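Local coordinates for AimR transcriptional regulator (Bacillus phage phi3T, PDB 5ZVV), which activates transcription of the aimX locus as a homodimer, apparently steering the phage toward lysis, until binding of the arbitrium peptide turns it into an inactive monomer, at residues N224-L232 with K255-L266; I234-D242 with Y358-Q366. One frame throughout, in Å; residues are numbered along the deposited sequence.

Contact 1 of 2, residues N224-L232 with K255-L266; sequences NRICFFAYL and KYAKNPVHQEML
His262, whose imidazole packs against Phe228 and Phe229, gives its backbone N-H to Asn259 OD1 in a nearly straight bond (2.9 Å, N-H...acceptor angle 173°). Asn259 is the N-cap of helix 260-277, a place that suits a short amide whose oxygen can take up an N-H of the first turn. Its ND2 lies over one face of the imidazole, while Phe228 covers the opposite face. The Phe228 and His262 rings are close to parallel but slid well apart, with centroids 4.8 Å from each other. Phe229 instead turns an edge to the imidazole face in a T-shaped pair, and Met265 SE, a selenomethionine atom, meets that phenyl obliquely.

Phe228 turns its ring toward the other segment by holding CG opposite the backbone N (chi1 170°). Its CZ comes 3.1 Å from His262 O, His262 CB sits over one ring face, and Leu266 CB meets the ring edge.

Nearer the start of helix 224-237, Tyr256 is gripped as a flat plate. Cys227 CB makes a CH-pi contact over the middle of one face, 3.4 Å from the ring centroid, and Lys255 CG covers the other. Cys227 SG lies over the same face as its CB, a sulfur-aromatic contact. Asn224 ND2 comes to the ring edge, 3.4 Å from Tyr256 CD1, whereas Asn224 OD1 accepts from Lys54. Tyr231 meets Tyr256 rim to rim. Cys227 suits this place because its short side chain lets the ring lie close to the helix.

The short segments 224-232 and 260-266 run almost parallel (11°), their axes 11.4 Å apart, a spacing bridged by large side chains. No hydrogen bond crosses between the two segments, so their cohesion rests on aromatic, CH-pi and sulfur-aromatic packing, with polar bonds shaping each side separately.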
# COMPACT_ATOMS: atom_id res chain seq x y z
N ASN A 224 -29.41 2.63 -8.55
CA ASN A 224 -29.79 3.10 -7.22
C ASN A 224 -28.60 3.08 -6.26
O ASN A 224 -28.42 4.01 -5.47
CB ASN A 224 -30.94 2.27 -6.66
CG ASN A 224 -32.27 2.59 -7.33
OD1 ASN A 224 -33.02 1.69 -7.70
ND2 ASN A 224 -32.55 3.87 -7.49
N ARG A 225 -27.79 2.02 -6.31
CA ARG A 225 -26.64 1.93 -5.41
C ARG A 225 -25.66 3.07 -5.65
O ARG A 225 -25.21 3.74 -4.70
CB ARG A 225 -25.95 0.57 -5.59
CG ARG A 225 -24.77 0.31 -4.65
CD ARG A 225 -23.45 0.81 -5.24
NE ARG A 225 -22.93 -0.11 -6.25
CZ ARG A 225 -21.84 -0.86 -6.07
NH1 ARG A 225 -21.44 -1.68 -7.04
NH2 ARG A 225 -21.16 -0.78 -4.94
N ILE A 226 -25.32 3.32 -6.92
CA ILE A 226 -24.36 4.37 -7.26
C ILE A 226 -24.85 5.71 -6.75
O ILE A 226 -24.11 6.44 -6.06
CB ILE A 226 -24.12 4.40 -8.78
CG1 ILE A 226 -23.41 3.12 -9.24
CG2 ILE A 226 -23.32 5.65 -9.18
CD1 ILE A 226 -22.01 2.95 -8.68
N CYS A 227 -26.09 6.07 -7.06
CA CYS A 227 -26.60 7.38 -6.67
C CYS A 227 -26.73 7.50 -5.16
O CYS A 227 -26.46 8.56 -4.59
CB CYS A 227 -27.93 7.66 -7.36
SG CYS A 227 -27.82 7.79 -9.15
N PHE A 228 -27.15 6.41 -4.50
CA PHE A 228 -27.25 6.42 -3.05
C PHE A 228 -25.91 6.73 -2.41
O PHE A 228 -25.79 7.64 -1.59
CB PHE A 228 -27.79 5.08 -2.54
CG PHE A 228 -27.69 4.91 -1.05
CD1 PHE A 228 -28.61 5.53 -0.21
CD2 PHE A 228 -26.68 4.16 -0.49
CE1 PHE A 228 -28.51 5.39 1.16
CE2 PHE A 228 -26.58 4.02 0.88
CZ PHE A 228 -27.50 4.64 1.70
N PHE A 229 -24.87 5.97 -2.78
CA PHE A 229 -23.56 6.25 -2.20
C PHE A 229 -22.98 7.58 -2.66
O PHE A 229 -22.13 8.15 -1.97
CB PHE A 229 -22.59 5.10 -2.50
CG PHE A 229 -22.81 3.90 -1.63
CD1 PHE A 229 -22.52 3.96 -0.27
CD2 PHE A 229 -23.32 2.73 -2.15
CE1 PHE A 229 -22.72 2.87 0.55
CE2 PHE A 229 -23.53 1.62 -1.33
CZ PHE A 229 -23.23 1.69 0.01
N ALA A 230 -23.43 8.10 -3.80
CA ALA A 230 -22.97 9.40 -4.25
C ALA A 230 -23.51 10.52 -3.36
O ALA A 230 -22.75 11.37 -2.88
CB ALA A 230 -23.36 9.62 -5.71
N TYR A 231 -24.83 10.52 -3.13
CA TYR A 231 -25.41 11.53 -2.24
C TYR A 231 -24.94 11.33 -0.80
O TYR A 231 -24.77 12.31 -0.06
CB TYR A 231 -26.93 11.50 -2.32
CG TYR A 231 -27.46 12.17 -3.56
CD1 TYR A 231 -27.35 13.55 -3.73
CD2 TYR A 231 -28.07 11.44 -4.57
CE1 TYR A 231 -27.83 14.18 -4.86
CE2 TYR A 231 -28.55 12.06 -5.71
CZ TYR A 231 -28.43 13.43 -5.85
OH TYR A 231 -28.90 14.05 -6.98
N LEU A 232 -24.74 10.07 -0.39
CA LEU A 232 -24.12 9.80 0.90
C LEU A 232 -22.75 10.46 1.00
O LEU A 232 -22.41 11.07 2.02
CB LEU A 232 -24.02 8.29 1.11
CG LEU A 232 -23.86 7.77 2.54
CD1 LEU A 232 -25.09 8.10 3.37
CD2 LEU A 232 -23.60 6.27 2.52
N LYS A 255 -34.42 8.26 -1.95
CA LYS A 255 -35.12 7.59 -3.04
C LYS A 255 -34.28 6.50 -3.70
O LYS A 255 -34.83 5.71 -4.48
CB LYS A 255 -35.55 8.61 -4.10
CG LYS A 255 -34.38 9.25 -4.84
CD LYS A 255 -34.85 10.28 -5.85
CE LYS A 255 -34.71 11.70 -5.32
NZ LYS A 255 -33.28 12.05 -5.02
N TYR A 256 -32.99 6.42 -3.40
CA TYR A 256 -32.10 5.42 -3.98
C TYR A 256 -31.79 4.27 -3.03
O TYR A 256 -31.06 3.35 -3.41
CB TYR A 256 -30.79 6.09 -4.43
CG TYR A 256 -30.99 7.21 -5.44
CD1 TYR A 256 -31.35 6.94 -6.75
CD2 TYR A 256 -30.81 8.54 -5.07
CE1 TYR A 256 -31.53 7.95 -7.67
CE2 TYR A 256 -30.99 9.56 -5.98
CZ TYR A 256 -31.35 9.26 -7.27
OH TYR A 256 -31.53 10.28 -8.18
N ALA A 257 -32.32 4.30 -1.81
CA ALA A 257 -32.11 3.23 -0.84
C ALA A 257 -33.23 2.21 -1.00
O ALA A 257 -34.40 2.51 -0.73
CB ALA A 257 -32.06 3.79 0.58
N LYS A 258 -32.87 1.00 -1.43
CA LYS A 258 -33.86 -0.02 -1.77
C LYS A 258 -33.79 -1.26 -0.88
O LYS A 258 -34.43 -2.27 -1.18
CB LYS A 258 -33.70 -0.44 -3.24
CG LYS A 258 -33.93 0.70 -4.22
CD LYS A 258 -35.26 1.38 -3.96
CE LYS A 258 -35.48 2.57 -4.89
NZ LYS A 258 -36.76 3.27 -4.60
N ASN A 259 -33.01 -1.20 0.20
CA ASN A 259 -32.90 -2.31 1.14
C ASN A 259 -32.62 -1.73 2.52
O ASN A 259 -32.15 -0.59 2.63
CB ASN A 259 -31.80 -3.30 0.72
CG ASN A 259 -30.45 -2.64 0.56
OD1 ASN A 259 -29.83 -2.23 1.54
ND2 ASN A 259 -29.99 -2.54 -0.68
N PRO A 260 -32.92 -2.47 3.58
CA PRO A 260 -32.75 -1.90 4.93
C PRO A 260 -31.31 -1.59 5.29
O PRO A 260 -31.08 -0.75 6.17
CB PRO A 260 -33.33 -2.99 5.86
CG PRO A 260 -33.37 -4.24 5.03
CD PRO A 260 -33.59 -3.78 3.62
N VAL A 261 -30.33 -2.21 4.63
CA VAL A 261 -28.93 -1.93 4.96
C VAL A 261 -28.56 -0.50 4.56
O VAL A 261 -28.01 0.27 5.35
CB VAL A 261 -28.01 -2.96 4.29
CG1 VAL A 261 -26.55 -2.53 4.39
CG2 VAL A 261 -28.20 -4.34 4.93
N HIS A 262 -28.87 -0.13 3.31
CA HIS A 262 -28.66 1.25 2.88
C HIS A 262 -29.52 2.21 3.68
O HIS A 262 -29.08 3.34 3.97
CB HIS A 262 -28.94 1.38 1.39
CG HIS A 262 -27.97 0.63 0.53
ND1 HIS A 262 -28.17 0.43 -0.82
CD2 HIS A 262 -26.79 0.04 0.82
CE1 HIS A 262 -27.16 -0.25 -1.32
NE2 HIS A 262 -26.31 -0.51 -0.34
N GLN A 263 -30.72 1.79 4.07
CA GLN A 263 -31.58 2.65 4.87
C GLN A 263 -30.95 2.96 6.22
O GLN A 263 -30.98 4.10 6.68
CB GLN A 263 -32.95 2.01 5.07
CG GLN A 263 -33.96 2.94 5.74
CD GLN A 263 -34.31 4.14 4.87
OE1 GLN A 263 -34.80 3.98 3.75
NE2 GLN A 263 -34.06 5.34 5.38
N GLU A 264 -30.36 1.95 6.87
CA GLU A 264 -29.72 2.17 8.16
C GLU A 264 -28.41 2.93 8.01
O GLU A 264 -27.98 3.62 8.94
CB GLU A 264 -29.50 0.85 8.88
CG GLU A 264 -30.77 0.26 9.47
CD GLU A 264 -30.50 -0.94 10.36
OE1 GLU A 264 -29.35 -1.42 10.39
OE2 GLU A 264 -31.45 -1.40 11.03
N MSE A 265 -27.75 2.81 6.86
CA MSE A 265 -26.57 3.64 6.60
C MSE A 265 -26.98 5.11 6.49
O MSE A 265 -26.33 5.99 7.06
CB MSE A 265 -25.85 3.19 5.34
CG MSE A 265 -25.12 1.88 5.49
SE MSE A 265 -24.29 1.34 3.82
CE MSE A 265 -23.53 -0.37 4.40
N LEU A 266 -28.06 5.37 5.76
CA LEU A 266 -28.54 6.74 5.60
C LEU A 266 -29.01 7.32 6.92
O LEU A 266 -28.62 8.44 7.31
CB LEU A 266 -29.66 6.79 4.56
CG LEU A 266 -30.18 8.19 4.26
CD1 LEU A 266 -29.07 9.01 3.62
CD2 LEU A 266 -31.40 8.14 3.37

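Contact 2 of 2, residues I234-D242 with Y358-Q366; sequences IGNTLIFED and YFIQLPLLQ
Phe240 is the apolar centre, a ring layered between Ile239 CG2 on one face and the Gln361 amide on the other. Gln361 CD lies 3.3 Å above the ring plane, over its centre, and the amide is tilted only 15° from the ring. Leu362 CD2 fills part of the edge, 3.5 Å from Phe240 CE1. Farther round, the phenyl directs an edge toward the Tyr358 face in an offset T-shaped pair. Beside it, Ile239 CD1 meets the edge of Phe359.

Gln361 suits a stack because its amide is flat yet polar: NE2 donates to Tyr358 O (2.9 Å), which lies in the amide plane, so the bond should hold the group flat against the phenyl.

At the polar edge, Tyr358 OH reaches Asn236 O at 2.6 Å, a weak bond whose proton is not settled. A water bonded to the same hydroxyl donates to Thr237 O and accepts from Phe240 N, serving backbone groups where helix 224-237 ends. Joining that helix end to the turn leading into helix 361-369, more than a hundred residues later, is consistent with the curled, all-helical superhelix of the TPR clan.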
# COMPACT_ATOMS: atom_id res chain seq x y z
N ILE A 234 -21.57 13.07 -0.81
CA ILE A 234 -21.70 14.53 -0.81
C ILE A 234 -22.08 15.02 0.58
O ILE A 234 -21.42 15.91 1.16
CB ILE A 234 -22.73 14.97 -1.87
CG1 ILE A 234 -22.20 14.69 -3.28
CG2 ILE A 234 -23.09 16.45 -1.71
CD1 ILE A 234 -23.20 14.94 -4.38
N GLY A 235 -23.13 14.44 1.15
CA GLY A 235 -23.51 14.79 2.51
C GLY A 235 -22.37 14.63 3.49
O GLY A 235 -22.19 15.45 4.39
N ASN A 236 -21.57 13.57 3.32
CA ASN A 236 -20.40 13.39 4.19
C ASN A 236 -19.40 14.53 4.01
O ASN A 236 -18.79 14.98 4.98
CB ASN A 236 -19.74 12.04 3.92
CG ASN A 236 -20.56 10.88 4.43
OD1 ASN A 236 -21.49 11.06 5.21
ND2 ASN A 236 -20.22 9.67 3.99
N THR A 237 -19.22 15.01 2.78
CA THR A 237 -18.32 16.14 2.57
C THR A 237 -18.86 17.42 3.17
O THR A 237 -18.09 18.37 3.35
CB THR A 237 -18.04 16.37 1.08
OG1 THR A 237 -19.24 16.79 0.43
CG2 THR A 237 -17.50 15.11 0.42
N LEU A 238 -20.16 17.49 3.47
CA LEU A 238 -20.74 18.70 4.04
C LEU A 238 -20.94 18.65 5.55
O LEU A 238 -21.54 19.57 6.11
CB LEU A 238 -22.08 19.00 3.36
CG LEU A 238 -22.02 19.37 1.88
CD1 LEU A 238 -23.42 19.35 1.28
CD2 LEU A 238 -21.38 20.75 1.71
N ILE A 239 -20.43 17.61 6.23
CA ILE A 239 -20.78 17.38 7.63
C ILE A 239 -20.37 18.55 8.51
O ILE A 239 -21.15 19.01 9.36
CB ILE A 239 -20.16 16.06 8.13
CG1 ILE A 239 -20.88 14.86 7.52
CG2 ILE A 239 -20.19 15.98 9.65
CD1 ILE A 239 -20.27 13.53 7.89
N PHE A 240 -19.16 19.07 8.33
CA PHE A 240 -18.63 20.11 9.20
C PHE A 240 -18.82 21.51 8.64
O PHE A 240 -18.39 22.48 9.29
CB PHE A 240 -17.15 19.85 9.48
CG PHE A 240 -16.87 18.52 10.10
CD1 PHE A 240 -17.00 18.34 11.47
CD2 PHE A 240 -16.51 17.44 9.32
CE1 PHE A 240 -16.75 17.10 12.05
CE2 PHE A 240 -16.26 16.20 9.88
CZ PHE A 240 -16.38 16.03 11.25
N GLU A 241 -19.45 21.66 7.48
CA GLU A 241 -19.64 22.98 6.87
C GLU A 241 -21.04 23.54 7.07
O GLU A 241 -21.19 24.69 7.49
CB GLU A 241 -19.33 22.91 5.37
CG GLU A 241 -17.87 22.63 5.04
CD GLU A 241 -17.60 22.66 3.55
OE1 GLU A 241 -18.51 23.05 2.78
OE2 GLU A 241 -16.47 22.31 3.14
N ASP A 242 -22.07 22.75 6.79
CA ASP A 242 -23.44 23.25 6.77
C ASP A 242 -24.38 22.10 7.11
O ASP A 242 -24.39 21.09 6.41
CB ASP A 242 -23.78 23.85 5.40
CG ASP A 242 -25.10 24.60 5.39
OD1 ASP A 242 -26.05 24.20 6.09
OD2 ASP A 242 -25.19 25.61 4.65
N TYR A 358 -10.21 13.17 7.52
CA TYR A 358 -11.44 13.96 7.57
C TYR A 358 -12.02 14.04 8.98
O TYR A 358 -12.19 15.13 9.51
CB TYR A 358 -12.48 13.37 6.60
CG TYR A 358 -13.73 14.22 6.47
CD1 TYR A 358 -13.66 15.50 5.94
CD2 TYR A 358 -14.97 13.74 6.87
CE1 TYR A 358 -14.79 16.29 5.82
CE2 TYR A 358 -16.11 14.52 6.75
CZ TYR A 358 -16.01 15.79 6.23
OH TYR A 358 -17.13 16.57 6.10
N PHE A 359 -12.31 12.89 9.59
CA PHE A 359 -12.96 12.91 10.90
C PHE A 359 -11.99 13.16 12.05
O PHE A 359 -12.43 13.31 13.19
CB PHE A 359 -13.71 11.60 11.13
CG PHE A 359 -14.89 11.43 10.22
CD1 PHE A 359 -16.07 12.13 10.45
CD2 PHE A 359 -14.83 10.57 9.13
CE1 PHE A 359 -17.15 11.98 9.61
CE2 PHE A 359 -15.91 10.42 8.29
CZ PHE A 359 -17.08 11.12 8.53
N ILE A 360 -10.68 13.23 11.77
CA ILE A 360 -9.72 13.56 12.82
C ILE A 360 -9.97 14.96 13.38
O ILE A 360 -9.50 15.29 14.47
CB ILE A 360 -8.28 13.42 12.29
CG1 ILE A 360 -7.27 13.47 13.43
CG2 ILE A 360 -7.98 14.50 11.25
CD1 ILE A 360 -5.84 13.23 13.00
N GLN A 361 -10.72 15.79 12.65
CA GLN A 361 -11.05 17.10 13.18
C GLN A 361 -12.02 17.03 14.35
O GLN A 361 -12.13 18.00 15.10
CB GLN A 361 -11.64 17.98 12.07
CG GLN A 361 -12.92 17.46 11.46
CD GLN A 361 -13.39 18.31 10.28
OE1 GLN A 361 -13.80 19.45 10.45
NE2 GLN A 361 -13.31 17.74 9.08
N LEU A 362 -12.71 15.89 14.53
CA LEU A 362 -13.61 15.77 15.68
C LEU A 362 -12.89 16.01 16.99
O LEU A 362 -13.27 16.95 17.72
CB LEU A 362 -14.31 14.40 15.65
CG LEU A 362 -15.44 14.18 14.66
CD1 LEU A 362 -15.93 12.74 14.76
CD2 LEU A 362 -16.56 15.14 14.95
N PRO A 363 -11.85 15.25 17.36
CA PRO A 363 -11.15 15.59 18.61
C PRO A 363 -10.39 16.90 18.52
O PRO A 363 -10.36 17.66 19.49
CB PRO A 363 -10.21 14.39 18.82
CG PRO A 363 -9.99 13.85 17.46
CD PRO A 363 -11.27 14.05 16.73
N LEU A 364 -9.77 17.19 17.36
CA LEU A 364 -9.03 18.43 17.20
C LEU A 364 -9.91 19.64 17.51
O LEU A 364 -9.55 20.49 18.33
CB LEU A 364 -8.46 18.52 15.79
CG LEU A 364 -7.35 17.52 15.47
CD1 LEU A 364 -6.94 17.61 14.01
CD2 LEU A 364 -6.15 17.76 16.38
N LEU A 365 -11.09 19.72 16.87
CA LEU A 365 -12.04 20.78 17.19
C LEU A 365 -12.32 20.83 18.68
O LEU A 365 -12.34 21.91 19.29
CB LEU A 365 -13.34 20.58 16.41
CG LEU A 365 -13.36 20.89 14.91
CD1 LEU A 365 -14.66 20.41 14.29
CD2 LEU A 365 -13.15 22.37 14.66
N GLN A 366 -12.51 19.66 19.30
CA GLN A 366 -12.76 19.64 20.74
C GLN A 366 -11.54 20.12 21.51
O GLN A 366 -11.66 20.83 22.50
CB GLN A 366 -13.17 18.23 21.17
CG GLN A 366 -13.83 18.19 22.54
CD GLN A 366 -15.09 19.03 22.61
OE1 GLN A 366 -15.80 19.19 21.61
NE2 GLN A 366 -15.37 19.57 23.79
O HOH W 1 -17.37 19.17 5.65

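Helix 224-237 serves both contacts, its first turns in contact 1 and its last in contact 2, and their segments alternate along the chain. Both are partly buried, but contact 1 lies about 8 Å from the centre of the chain and contact 2 about 20 Å, measured between centres. Contact 1 joins near-neighbours in sequence and buries 651 Å², side chains of a nearly parallel helix pair and of the loop before the second helix packing without a direct hydrogen bond. Contact 2 buries 357 Å² between remote parts of the chain and works through turns, where backbone groups at a helix end meet a tyrosine hydroxyl and a water. Neither touches the other subunit, so both shape the fold within one chain.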